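Local coordinates for SusD superfamily protein (Bacteroides fragilis NCTC 9343, PDB 3NQP) that probably binds sugars at the bacterial outer membrane, as a member of the SusD family of outer-membrane proteins, at residues A[38-43]-A[278-283]; A[83-88]-A[136-141]; A[127-132]-A[204-209]; A[322-327]-A[340-345]. One frame throughout, in Å; residues are numbered along the deposited sequence.

Contact 1: A[38-43]-A[278-283]; sequences AAWQHT and NSNGTF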
loop_
_atom_site.group_PDB
_atom_site.type_symbol
_atom_site.label_atom_id
_atom_site.label_comp_id
_atom_site.label_asym_id
_atom_site.label_seq_id
_atom_site.Cartn_x
_atom_site.Cartn_y
_atom_site.Cartn_z
ATOM N N ALA A 38 12.233 1.412 3.255
ATOM C CA ALA A 38 11.410 2.062 2.193
ATOM C C ALA A 38 9.914 1.832 2.330
ATOM O O ALA A 38 9.127 2.307 1.486
ATOM C CB ALA A 38 11.873 1.593 0.828
ATOM N N ALA A 39 9.485 1.156 3.397
ATOM C CA ALA A 39 8.077 0.796 3.544
ATOM C C ALA A 39 7.143 2.004 3.730
ATOM O O ALA A 39 6.033 2.030 3.191
ATOM C CB ALA A 39 7.886 -0.181 4.690
ATOM N N TRP A 40 7.576 3.002 4.478
ATOM C CA TRP A 40 6.720 4.182 4.671
ATOM C C TRP A 40 6.509 4.845 3.320
ATOM O O TRP A 40 5.391 5.199 2.952
ATOM C CB TRP A 40 7.361 5.151 5.656
ATOM C CG TRP A 40 6.559 6.385 5.898
ATOM C CD1 TRP A 40 6.631 7.555 5.190
ATOM C CD2 TRP A 40 5.579 6.599 6.928
ATOM N NE1 TRP A 40 5.777 8.474 5.709
ATOM C CE2 TRP A 40 5.110 7.921 6.776
ATOM C CE3 TRP A 40 5.058 5.809 7.941
ATOM C CZ2 TRP A 40 4.154 8.464 7.611
ATOM C CZ3 TRP A 40 4.109 6.345 8.795
ATOM C CH2 TRP A 40 3.664 7.657 8.625
ATOM N N GLN A 41 7.577 4.991 2.542
ATOM C CA GLN A 41 7.409 5.629 1.240
ATOM C C GLN A 41 6.481 4.821 0.329
ATOM O O GLN A 41 5.692 5.399 -0.440
ATOM C CB GLN A 41 8.769 5.831 0.557
ATOM C CG GLN A 41 8.676 6.423 -0.777
ATOM C CD GLN A 41 10.030 6.806 -1.297
ATOM O OE1 GLN A 41 10.420 7.983 -1.217
ATOM N NE2 GLN A 41 10.778 5.812 -1.824
ATOM N N HIS A 42 6.633 3.500 0.355
ATOM C CA HIS A 42 5.857 2.626 -0.518
ATOM C C HIS A 42 4.353 2.715 -0.187
ATOM O O HIS A 42 3.494 2.869 -1.080
ATOM C CB HIS A 42 6.355 1.182 -0.434
ATOM C CG HIS A 42 5.412 0.199 -1.029
ATOM N ND1 HIS A 42 5.294 0.014 -2.387
ATOM C CD2 HIS A 42 4.502 -0.628 -0.456
ATOM C CE1 HIS A 42 4.356 -0.891 -2.629
ATOM N NE2 HIS A 42 3.844 -1.282 -1.471
ATOM N N THR A 43 4.039 2.610 1.101
ATOM C CA THR A 43 2.683 2.480 1.556
ATOM C C THR A 43 2.055 3.865 1.730
ATOM O O THR A 43 0.973 4.150 1.167
ATOM C CB THR A 43 2.639 1.685 2.875
ATOM O OG1 THR A 43 2.993 0.315 2.608
ATOM C CG2 THR A 43 1.279 1.786 3.555
ATOM N N ASN A 278 8.158 2.142 13.424
ATOM C CA ASN A 278 7.633 2.936 12.328
ATOM C C ASN A 278 7.008 4.214 12.884
ATOM O O ASN A 278 6.953 4.414 14.123
ATOM C CB ASN A 278 6.673 2.084 11.498
ATOM C CG ASN A 278 5.515 1.539 12.303
ATOM O OD1 ASN A 278 4.781 2.315 12.911
ATOM N ND2 ASN A 278 5.308 0.203 12.260
ATOM N N SER A 279 6.552 5.058 11.973
ATOM C CA SER A 279 5.991 6.367 12.299
ATOM C C SER A 279 4.467 6.393 12.424
ATOM O O SER A 279 3.868 7.451 12.279
ATOM C CB SER A 279 6.452 7.338 11.199
ATOM O OG SER A 279 7.875 7.478 11.263
ATOM N N ASN A 280 3.844 5.268 12.790
ATOM C CA ASN A 280 2.399 5.208 12.922
ATOM C C ASN A 280 1.880 6.104 14.071
ATOM O O ASN A 280 0.681 6.474 14.097
ATOM C CB ASN A 280 1.882 3.759 13.012
ATOM C CG ASN A 280 1.904 3.028 11.665
ATOM O OD1 ASN A 280 2.294 3.619 10.645
ATOM N ND2 ASN A 280 1.515 1.718 11.657
ATOM N N GLY A 281 2.792 6.534 14.965
ATOM C CA GLY A 281 2.440 7.534 16.007
ATOM C C GLY A 281 2.037 8.898 15.486
ATOM O O GLY A 281 1.385 9.706 16.192
ATOM N N THR A 282 2.430 9.187 14.248
ATOM C CA THR A 282 2.104 10.462 13.610
ATOM C C THR A 282 0.667 10.601 13.135
ATOM O O THR A 282 0.297 11.674 12.658
ATOM C CB THR A 282 3.040 10.766 12.380
ATOM O OG1 THR A 282 2.821 9.817 11.351
ATOM C CG2 THR A 282 4.559 10.732 12.783
ATOM N N PHE A 283 -0.136 9.532 13.209
ATOM C CA PHE A 283 -1.573 9.611 12.883
ATOM C C PHE A 283 -2.416 9.707 14.170
ATOM O O PHE A 283 -3.622 9.448 14.121
ATOM C CB PHE A 283 -2.071 8.369 12.125
ATOM C CG PHE A 283 -1.651 8.296 10.679
ATOM C CD1 PHE A 283 -0.344 8.046 10.330
ATOM C CD2 PHE A 283 -2.603 8.368 9.666
ATOM C CE1 PHE A 283 0.010 7.959 8.969
ATOM C CE2 PHE A 283 -2.252 8.267 8.325
ATOM C CZ PHE A 283 -0.964 8.056 7.984
#
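Trp40 carries the helix side of this contact, pushing the six-membered part of its indole against the chain turn of residues 279-283. Ser279 lies over one face of the indole, displaced toward the rim, and its CB sits 3.9 Å from the centroid of the six-membered ring in a CH-pi contact. At the indole edge, Trp40 CZ3 comes within 3.8 Å of Asn280 OD1, an oxygen that also accepts a hydrogen bond from Tyr377 OH. The outermost carbon, Trp40 CH2, approaches Thr282 OG1 to 3.6 Å and meets Phe283 CE1 at 3.7 Å, in the plane of the phenyl ring and at its edge. With CG anti to the backbone N (chi1 179°), the indole extends off the helix toward the turn.

Behind this first shell, Ser279 O receives both Thr282 N and Thr282 OG1, the hydroxyl at 2.7 Å, which fixes the threonine oxygen beside the indole. Tyr317 adds a further ring, edge-to-face with Trp40. Asn280 N donates to Asn278 OD1, closing an Asx turn that leads into the short 3-10 segment, and the tryptophan of helix 39-48 packs against the residues that follow Asn278.

Contact 2: A[83-88]-A[136-141]; sequences SKFGDL and GGVPLR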
loop_
_atom_site.group_PDB
_atom_site.type_symbol
_atom_site.label_atom_id
_atom_site.label_comp_id
_atom_site.label_asym_id
_atom_site.label_seq_id
_atom_site.Cartn_x
_atom_site.Cartn_y
_atom_site.Cartn_z
ATOM N N SER A 83 12.461 13.194 -3.387
ATOM C CA SER A 83 13.652 13.526 -4.149
ATOM C C SER A 83 14.306 12.265 -4.620
ATOM O O SER A 83 14.043 11.194 -4.083
ATOM C CB SER A 83 14.678 14.233 -3.257
ATOM O OG SER A 83 14.086 15.387 -2.695
ATOM N N LYS A 84 15.192 12.419 -5.608
ATOM C CA LYS A 84 16.098 11.388 -6.056
ATOM C C LYS A 84 15.406 10.098 -6.443
ATOM O O LYS A 84 15.885 9.015 -6.065
ATOM C CB LYS A 84 17.179 11.092 -4.989
ATOM C CG LYS A 84 17.979 12.304 -4.536
ATOM C CD LYS A 84 19.222 11.954 -3.665
ATOM C CE LYS A 84 18.843 11.686 -2.184
ATOM N NZ LYS A 84 17.977 12.732 -1.482
ATOM N N PHE A 85 14.323 10.203 -7.229
ATOM C CA PHE A 85 13.536 9.011 -7.617
ATOM C C PHE A 85 13.162 8.150 -6.403
ATOM O O PHE A 85 13.164 6.923 -6.450
ATOM C CB PHE A 85 14.298 8.158 -8.640
ATOM C CG PHE A 85 14.362 8.754 -10.002
ATOM C CD1 PHE A 85 13.272 8.712 -10.840
ATOM C CD2 PHE A 85 15.553 9.330 -10.470
ATOM C CE1 PHE A 85 13.331 9.219 -12.097
ATOM C CE2 PHE A 85 15.625 9.846 -11.734
ATOM C CZ PHE A 85 14.521 9.808 -12.554
ATOM N N GLY A 86 12.890 8.806 -5.286
ATOM C CA GLY A 86 12.519 8.111 -4.074
ATOM C C GLY A 86 13.671 7.354 -3.409
ATOM O O GLY A 86 13.440 6.451 -2.628
ATOM N N ASP A 87 14.901 7.674 -3.803
ATOM C CA ASP A 87 16.125 7.066 -3.279
ATOM C C ASP A 87 16.094 5.546 -3.396
ATOM O O ASP A 87 16.603 4.847 -2.538
ATOM C CB ASP A 87 16.335 7.508 -1.817
ATOM C CG ASP A 87 17.819 7.506 -1.391
ATOM O OD1 ASP A 87 18.722 7.469 -2.248
ATOM O OD2 ASP A 87 18.079 7.565 -0.183
ATOM N N LEU A 88 15.450 5.018 -4.429
ATOM C CA LEU A 88 15.399 3.577 -4.588
ATOM C C LEU A 88 16.557 2.951 -5.377
ATOM O O LEU A 88 16.730 1.710 -5.334
ATOM C CB LEU A 88 14.081 3.126 -5.189
ATOM C CG LEU A 88 12.825 3.501 -4.372
ATOM C CD1 LEU A 88 11.551 3.021 -5.073
ATOM C CD2 LEU A 88 12.905 2.949 -2.977
ATOM N N GLY A 136 6.654 6.487 -14.498
ATOM C CA GLY A 136 6.601 5.956 -15.856
ATOM C C GLY A 136 7.974 5.449 -16.280
ATOM O O GLY A 136 8.495 4.468 -15.739
ATOM N N GLY A 137 8.595 6.142 -17.219
ATOM C CA GLY A 137 9.960 5.850 -17.562
ATOM C C GLY A 137 10.963 6.334 -16.518
ATOM O O GLY A 137 10.820 7.427 -15.975
ATOM N N VAL A 138 11.945 5.485 -16.231
ATOM C CA VAL A 138 13.043 5.768 -15.298
ATOM C C VAL A 138 14.311 5.098 -15.833
ATOM O O VAL A 138 14.226 4.204 -16.691
ATOM C CB VAL A 138 12.786 5.191 -13.879
ATOM C CG1 VAL A 138 11.565 5.882 -13.189
ATOM C CG2 VAL A 138 12.683 3.652 -13.929
ATOM N N PRO A 139 15.493 5.499 -15.335
ATOM C CA PRO A 139 16.729 4.814 -15.743
ATOM C C PRO A 139 16.663 3.333 -15.428
ATOM O O PRO A 139 16.170 2.965 -14.357
ATOM C CB PRO A 139 17.794 5.472 -14.865
ATOM C CG PRO A 139 17.246 6.802 -14.518
ATOM C CD PRO A 139 15.770 6.594 -14.389
ATOM N N LEU A 140 17.105 2.470 -16.341
ATOM C CA LEU A 140 17.119 1.037 -16.057
ATOM C C LEU A 140 18.517 0.594 -15.625
ATOM O O LEU A 140 19.337 0.179 -16.463
ATOM C CB LEU A 140 16.660 0.201 -17.265
ATOM C CG LEU A 140 15.184 -0.051 -17.425
ATOM C CD1 LEU A 140 14.934 -0.844 -18.743
ATOM C CD2 LEU A 140 14.595 -0.777 -16.127
ATOM N N ARG A 141 18.771 0.682 -14.321
ATOM C CA ARG A 141 20.015 0.201 -13.717
ATOM C C ARG A 141 19.889 -1.266 -13.376
ATOM O O ARG A 141 19.140 -1.648 -12.460
ATOM C CB ARG A 141 20.355 1.003 -12.458
ATOM C CG ARG A 141 20.492 2.485 -12.741
ATOM C CD ARG A 141 21.435 3.231 -11.804
ATOM N NE ARG A 141 21.982 4.439 -12.443
ATOM C CZ ARG A 141 21.368 5.622 -12.501
ATOM N NH1 ARG A 141 20.154 5.804 -11.959
ATOM N NH2 ARG A 141 21.971 6.640 -13.111
#
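Val138 and Pro139 together receive the phenyl ring of Phe85, and the contact is wholly apolar, with no hydrogen bond between the two segments. The chain reaches these residues through Gly136 and Gly137, just after helix 110-135. Gly136 takes a positive phi of 79° as it leaves the helix, and the carbonyl oxygen of Gly137 accepts a hydrogen bond from Arg160 NE. Val138 is the first to touch. Its CG1 branch, anti to the carbonyl carbon (chi1 -65°), lies 3.9 Å from Phe85 CE1, the two side chains running past each other in opposite senses. Leu131 and Val166 also touch this valine, which therefore packs on helices 110-135 and 163-181 as well.

Pro139 follows and meets the ring differently. Its CD lies over one face of the phenyl group, 3.9 Å from Phe85 CZ, and the two side chains arrive from opposing directions. Beyond it, Leu140 turns to Tyr128 and Gln169, while Arg141 places its guanidinium group on Phe89 in a cation-pi interaction and offers its carbonyl oxygen to Tyr128 OH and Asn96 ND2.

The Phe85 ring is also met edge-to-face by Tyr135. The backbone of Phe85 belongs to a run of four residues, Lys84 to Asp87, all with positive phi, in which Gly86 N bonds to Ser83 O at 2.9 Å and Asp87 N to Lys84 O at 2.8 Å. The phenylalanine thus projects from a short left-handed helical turn with the i to i+3 bonding of a 3-10 helix.

Contact 3: A[127-132]-A[204-209]; sequences YYFDLY and ECLMGE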
loop_
_atom_site.group_PDB
_atom_site.type_symbol
_atom_site.label_atom_id
_atom_site.label_comp_id
_atom_site.label_asym_id
_atom_site.label_seq_id
_atom_site.Cartn_x
_atom_site.Cartn_y
_atom_site.Cartn_z
ATOM N N TYR A 127 10.466 -2.962 -6.717
ATOM C CA TYR A 127 10.941 -1.607 -6.713
ATOM C C TYR A 127 10.665 -0.948 -8.063
ATOM O O TYR A 127 10.176 0.161 -8.120
ATOM C CB TYR A 127 12.435 -1.553 -6.420
ATOM C CG TYR A 127 12.814 -1.723 -4.955
ATOM C CD1 TYR A 127 12.329 -0.863 -3.960
ATOM C CD2 TYR A 127 13.704 -2.705 -4.569
ATOM C CE1 TYR A 127 12.721 -1.002 -2.604
ATOM C CE2 TYR A 127 14.109 -2.839 -3.225
ATOM C CZ TYR A 127 13.638 -1.995 -2.260
ATOM O OH TYR A 127 14.079 -2.165 -0.951
ATOM N N TYR A 128 10.955 -1.639 -9.153
ATOM C CA TYR A 128 10.730 -1.012 -10.453
ATOM C C TYR A 128 9.254 -0.738 -10.757
ATOM O O TYR A 128 8.950 0.154 -11.541
ATOM C CB TYR A 128 11.406 -1.805 -11.585
ATOM C CG TYR A 128 12.848 -1.351 -11.809
ATOM C CD1 TYR A 128 13.143 -0.078 -12.312
ATOM C CD2 TYR A 128 13.886 -2.164 -11.492
ATOM C CE1 TYR A 128 14.467 0.358 -12.493
ATOM C CE2 TYR A 128 15.221 -1.763 -11.705
ATOM C CZ TYR A 128 15.506 -0.507 -12.207
ATOM O OH TYR A 128 16.832 -0.132 -12.412
ATOM N N PHE A 129 8.347 -1.498 -10.149
ATOM C CA PHE A 129 6.906 -1.315 -10.363
ATOM C C PHE A 129 6.414 -0.058 -9.621
ATOM O O PHE A 129 5.561 0.670 -10.150
ATOM C CB PHE A 129 6.130 -2.574 -9.948
ATOM C CG PHE A 129 4.627 -2.505 -10.173
ATOM C CD1 PHE A 129 4.090 -2.092 -11.373
ATOM C CD2 PHE A 129 3.752 -2.892 -9.156
ATOM C CE1 PHE A 129 2.718 -2.061 -11.566
ATOM C CE2 PHE A 129 2.390 -2.864 -9.325
ATOM C CZ PHE A 129 1.860 -2.448 -10.559
ATOM N N ASP A 130 6.939 0.212 -8.424
ATOM C CA ASP A 130 6.706 1.524 -7.782
ATOM C C ASP A 130 7.250 2.646 -8.700
ATOM O O ASP A 130 6.538 3.645 -8.960
ATOM C CB ASP A 130 7.322 1.605 -6.401
ATOM C CG ASP A 130 6.375 1.091 -5.271
ATOM O OD1 ASP A 130 5.286 0.556 -5.568
ATOM O OD2 ASP A 130 6.762 1.216 -4.100
ATOM N N LEU A 131 8.484 2.502 -9.187
ATOM C CA LEU A 131 9.069 3.547 -10.035
ATOM C C LEU A 131 8.224 3.748 -11.298
ATOM O O LEU A 131 7.978 4.881 -11.717
ATOM C CB LEU A 131 10.536 3.242 -10.379
ATOM C CG LEU A 131 11.520 3.374 -9.191
ATOM C CD1 LEU A 131 12.857 2.896 -9.616
ATOM C CD2 LEU A 131 11.645 4.785 -8.626
ATOM N N TYR A 132 7.728 2.662 -11.890
ATOM C CA TYR A 132 6.865 2.780 -13.103
ATOM C C TYR A 132 5.546 3.480 -12.814
ATOM O O TYR A 132 5.096 4.313 -13.585
ATOM C CB TYR A 132 6.610 1.387 -13.689
ATOM C CG TYR A 132 5.634 1.249 -14.811
ATOM C CD1 TYR A 132 4.279 1.184 -14.567
ATOM C CD2 TYR A 132 6.075 1.201 -16.153
ATOM C CE1 TYR A 132 3.371 1.037 -15.578
ATOM C CE2 TYR A 132 5.168 1.023 -17.203
ATOM C CZ TYR A 132 3.809 0.934 -16.908
ATOM O OH TYR A 132 2.870 0.756 -17.899
ATOM N N GLU A 204 3.720 -14.051 -6.790
ATOM C CA GLU A 204 2.426 -14.265 -7.460
ATOM C C GLU A 204 1.449 -13.082 -7.199
ATOM O O GLU A 204 0.727 -12.682 -8.099
ATOM C CB GLU A 204 1.796 -15.588 -7.057
ATOM C CG GLU A 204 2.542 -16.788 -7.598
ATOM C CD GLU A 204 1.654 -17.947 -7.917
ATOM O OE1 GLU A 204 1.179 -17.996 -9.069
ATOM O OE2 GLU A 204 1.403 -18.766 -7.023
ATOM N N CYS A 205 1.435 -12.545 -5.973
ATOM C CA CYS A 205 0.653 -11.356 -5.669
ATOM C C CYS A 205 1.075 -10.158 -6.534
ATOM O O CYS A 205 0.256 -9.479 -7.135
ATOM C CB CYS A 205 0.802 -10.943 -4.207
ATOM S SG CYS A 205 -0.149 -12.024 -3.095
ATOM N N LEU A 206 2.361 -9.894 -6.540
ATOM C CA LEU A 206 2.927 -8.874 -7.384
ATOM C C LEU A 206 2.559 -9.110 -8.837
ATOM O O LEU A 206 2.241 -8.148 -9.549
ATOM C CB LEU A 206 4.450 -8.773 -7.200
ATOM C CG LEU A 206 5.173 -7.632 -7.898
ATOM C CD1 LEU A 206 4.537 -6.273 -7.599
ATOM C CD2 LEU A 206 6.643 -7.647 -7.439
HETATM N N MSE A 207 2.576 -10.346 -9.311
HETATM C CA MSE A 207 2.197 -10.569 -10.720
HETATM C C MSE A 207 0.731 -10.231 -10.917
HETATM O O MSE A 207 0.350 -9.651 -11.915
HETATM C CB MSE A 207 2.500 -11.995 -11.219
HETATM C CG MSE A 207 3.956 -12.339 -11.215
HETATM SE SE MSE A 207 4.315 -14.128 -11.820
HETATM C CE MSE A 207 4.142 -13.746 -13.680
ATOM N N GLY A 208 -0.108 -10.576 -9.937
ATOM C CA GLY A 208 -1.503 -10.192 -9.998
ATOM C C GLY A 208 -1.663 -8.684 -10.078
ATOM O O GLY A 208 -2.491 -8.191 -10.838
ATOM N N GLU A 209 -0.866 -7.952 -9.301
ATOM C CA GLU A 209 -0.975 -6.492 -9.242
ATOM C C GLU A 209 -0.473 -5.861 -10.550
ATOM O O GLU A 209 -1.125 -4.982 -11.123
ATOM C CB GLU A 209 -0.186 -5.933 -8.051
ATOM C CG GLU A 209 -0.578 -4.536 -7.609
ATOM C CD GLU A 209 0.199 -4.119 -6.369
ATOM O OE1 GLU A 209 1.291 -4.641 -6.092
ATOM O OE2 GLU A 209 -0.295 -3.284 -5.641
#
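Phe129 spans the gap to Leu206 and Glu209, its CB pointing from one helix toward the other. CG stands anti to the backbone N (chi1 -178°), which carries the ring outward across the interface. On the near side of the ring, Phe129 CD2 meets the CD1 branch of Leu206 at 3.8 Å, the leucine and phenylalanine side chains passing antiparallel, flank to flank. One atom farther out, Phe129 CE2 lies 3.8 Å from Glu209 CG, which sits near the ring plane at the edge. Extended beyond CG, the glutamate passes at a slant across this corner, its CG, CD and OE1 all close to CE2, with ring and carboxylate planes 61° apart.

Both segments lie in helices, 110-135 and 200-216, packed within a mainly alpha-helical region related in sequence to TPR proteins. At the tip, Phe129 CZ comes 4.0 Å from the backbone oxygen Glu209 O.

Tyr380 OH is hydrogen-bonded to Glu209 OE1. Arg133 makes a cation-pi contact with the phenyl ring and a salt bridge to Asp130 OD1, and it reaches Glu209 OE2 in a long, weak ion pair. Its charge probably eases the proximity of the carboxylates, Asp130 OD1 and Glu209 OE1 being 6.6 Å apart.

Contact 4: A[322-327]-A[340-345]; sequences AVYQNF and ASYNKD
Tyr324 leans its phenol end on the methyl group of Ala340, while Tyr342 approaches the same hydroxyl from the strand. The methyl is shared almost equally: Ala340 CB lies 3.8 Å from Tyr324 CZ, and the neighbouring ring carbon and the hydroxyl oxygen are about as close. Tyr324 reaches this position because its CG is anti to the backbone N (chi1 -179°), which sends the ring from the short helix toward the strand.

The two tyrosine rings do not stack. Their planes are steeply inclined, about 77° apart, and they come together through their hydroxyl groups, Tyr324 OH and Tyr342 OH being 4.2 Å apart, too far for a direct bond. Water closes this gap. One molecule, in the plane of the Tyr342 ring and at its edge, donates to Tyr324 OH at 2.6 Å and also bonds to Tyr342 OH at 2.5 Å. A second water accepts from the backbone Ala340 N at 2.9 Å and donates to Tyr324 OH over a longer 3.3 Å. The phenol oxygen is therefore gripped by two waters and, in addition, hydrogen-bonded to Glu335 OE2, while Lys334 makes a cation-pi contact with the ring.

Glu335 and Lys334 both come from helix 333-337, which immediately precedes the strand. Helix 321-325 thus rests through Tyr324 on the opening of strand 338-344, the first arm of an antiparallel pair with strand 351-358, from which Leu353 touches both Gln325 and Ala340.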
loop_
_atom_site.group_PDB
_atom_site.type_symbol
_atom_site.label_atom_id
_atom_site.label_comp_id
_atom_site.label_asym_id
_atom_site.label_seq_id
_atom_site.Cartn_x
_atom_site.Cartn_y
_atom_site.Cartn_z
ATOM N N ALA A 322 -14.997 12.355 7.139
ATOM C CA ALA A 322 -15.882 11.562 6.271
ATOM C C ALA A 322 -15.383 10.144 6.027
ATOM O O ALA A 322 -16.186 9.251 5.726
ATOM C CB ALA A 322 -16.122 12.279 4.921
ATOM N N VAL A 323 -14.083 9.899 6.160
ATOM C CA VAL A 323 -13.565 8.545 5.981
ATOM C C VAL A 323 -14.125 7.675 7.117
ATOM O O VAL A 323 -14.700 6.615 6.878
ATOM C CB VAL A 323 -12.025 8.533 5.957
ATOM C CG1 VAL A 323 -11.465 7.142 5.992
ATOM C CG2 VAL A 323 -11.491 9.284 4.678
ATOM N N TYR A 324 -13.948 8.133 8.352
ATOM C CA TYR A 324 -14.609 7.520 9.535
ATOM C C TYR A 324 -16.140 7.417 9.414
ATOM O O TYR A 324 -16.737 6.348 9.646
ATOM C CB TYR A 324 -14.193 8.280 10.786
ATOM C CG TYR A 324 -14.750 7.777 12.122
ATOM C CD1 TYR A 324 -14.218 6.649 12.727
ATOM C CD2 TYR A 324 -15.799 8.432 12.766
ATOM C CE1 TYR A 324 -14.704 6.183 13.954
ATOM C CE2 TYR A 324 -16.299 7.971 14.026
ATOM C CZ TYR A 324 -15.735 6.853 14.608
ATOM O OH TYR A 324 -16.181 6.366 15.818
ATOM N N GLN A 325 -16.783 8.500 9.043
ATOM C CA GLN A 325 -18.260 8.539 8.989
ATOM C C GLN A 325 -18.833 7.635 7.897
ATOM O O GLN A 325 -20.004 7.268 7.963
ATOM C CB GLN A 325 -18.747 9.962 8.743
ATOM C CG GLN A 325 -18.414 10.908 9.859
ATOM C CD GLN A 325 -18.728 12.338 9.515
ATOM O OE1 GLN A 325 -18.430 12.809 8.415
ATOM N NE2 GLN A 325 -19.336 13.038 10.452
ATOM N N ASN A 326 -18.009 7.279 6.910
ATOM C CA ASN A 326 -18.420 6.304 5.871
ATOM C C ASN A 326 -18.662 4.882 6.378
ATOM O O ASN A 326 -19.350 4.092 5.736
ATOM C CB ASN A 326 -17.362 6.196 4.770
ATOM C CG ASN A 326 -17.554 7.211 3.641
ATOM O OD1 ASN A 326 -18.546 7.945 3.596
ATOM N ND2 ASN A 326 -16.594 7.229 2.701
ATOM N N PHE A 327 -18.036 4.518 7.485
ATOM C CA PHE A 327 -18.288 3.213 8.097
ATOM C C PHE A 327 -19.626 3.185 8.852
ATOM O O PHE A 327 -19.897 4.071 9.660
ATOM C CB PHE A 327 -17.193 2.875 9.123
ATOM C CG PHE A 327 -15.815 2.620 8.531
ATOM C CD1 PHE A 327 -15.423 1.342 8.166
ATOM C CD2 PHE A 327 -14.880 3.630 8.446
ATOM C CE1 PHE A 327 -14.135 1.090 7.695
ATOM C CE2 PHE A 327 -13.592 3.388 7.916
ATOM C CZ PHE A 327 -13.231 2.094 7.555
ATOM N N ALA A 340 -12.404 8.255 17.692
ATOM C CA ALA A 340 -12.888 9.601 17.374
ATOM C C ALA A 340 -12.729 10.524 18.593
ATOM O O ALA A 340 -12.869 10.097 19.752
ATOM C CB ALA A 340 -14.360 9.522 16.943
ATOM N N SER A 341 -12.463 11.798 18.330
ATOM C CA SER A 341 -12.480 12.814 19.378
ATOM C C SER A 341 -13.596 13.794 19.043
ATOM O O SER A 341 -13.845 14.105 17.867
ATOM C CB SER A 341 -11.113 13.511 19.517
ATOM O OG SER A 341 -10.685 14.175 18.328
ATOM N N TYR A 342 -14.243 14.288 20.082
ATOM C CA TYR A 342 -15.457 15.101 19.959
ATOM C C TYR A 342 -15.336 16.430 20.734
ATOM O O TYR A 342 -14.750 16.472 21.799
ATOM C CB TYR A 342 -16.660 14.357 20.540
ATOM C CG TYR A 342 -17.028 13.101 19.813
ATOM C CD1 TYR A 342 -16.328 11.920 20.021
ATOM C CD2 TYR A 342 -18.047 13.097 18.868
ATOM C CE1 TYR A 342 -16.657 10.776 19.328
ATOM C CE2 TYR A 342 -18.371 11.978 18.188
ATOM C CZ TYR A 342 -17.684 10.818 18.411
ATOM O OH TYR A 342 -18.018 9.672 17.700
ATOM N N ASN A 343 -15.925 17.483 20.180
ATOM C CA ASN A 343 -16.299 18.685 20.929
ATOM C C ASN A 343 -17.583 18.435 21.657
ATOM O O ASN A 343 -18.397 17.651 21.193
ATOM C CB ASN A 343 -16.592 19.828 19.963
ATOM C CG ASN A 343 -15.483 20.793 19.865
ATOM O OD1 ASN A 343 -14.604 20.815 20.729
ATOM N ND2 ASN A 343 -15.520 21.647 18.820
ATOM N N LYS A 344 -17.753 19.110 22.791
ATOM C CA LYS A 344 -18.969 19.054 23.570
ATOM C C LYS A 344 -19.493 20.472 23.612
ATOM O O LYS A 344 -18.754 21.402 23.949
ATOM C CB LYS A 344 -18.693 18.546 24.985
ATOM C CG LYS A 344 -19.805 18.858 25.958
ATOM C CD LYS A 344 -19.872 17.867 27.110
ATOM C CE LYS A 344 -18.996 18.290 28.261
ATOM N NZ LYS A 344 -19.235 17.464 29.463
ATOM N N ASP A 345 -20.748 20.637 23.217
ATOM C CA ASP A 345 -21.420 21.947 23.266
ATOM C C ASP A 345 -21.525 22.436 24.725
ATOM O O ASP A 345 -21.938 21.679 25.631
ATOM C CB ASP A 345 -22.800 21.844 22.610
ATOM C CG ASP A 345 -23.474 23.191 22.412
ATOM O OD1 ASP A 345 -23.946 23.784 23.407
ATOM O OD2 ASP A 345 -23.572 23.622 21.245
HETATM O O HOH W 1 -14.427 6.452 18.606
HETATM O O HOH W 2 -17.062 7.355 18.083
#

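Overall arrangement
From the N terminus, residues 38-43 open contact 1, which closes at 278-283 after a loop of 234 residues. Contacts 2 and 3 both fall within that loop and cross each other: segment 127-132 comes between 83-88 and 136-141, and contact 3 closes later, at 204-209. These three adjoin, since Gln41 is hydrogen-bonded to Gly86 and His42 to Asp130, while Tyr128 of contact 3 packs against Pro139 of contact 2. They tie helix 39-48 to the loop at 278-283, helix 110-135 to helix 200-216, and the loops before helix 89-102 and after 110-135 together. Contact 4 follows in series, joining helix 321-325 to strand 338-344, its centre about 40 Å from that of contact 2.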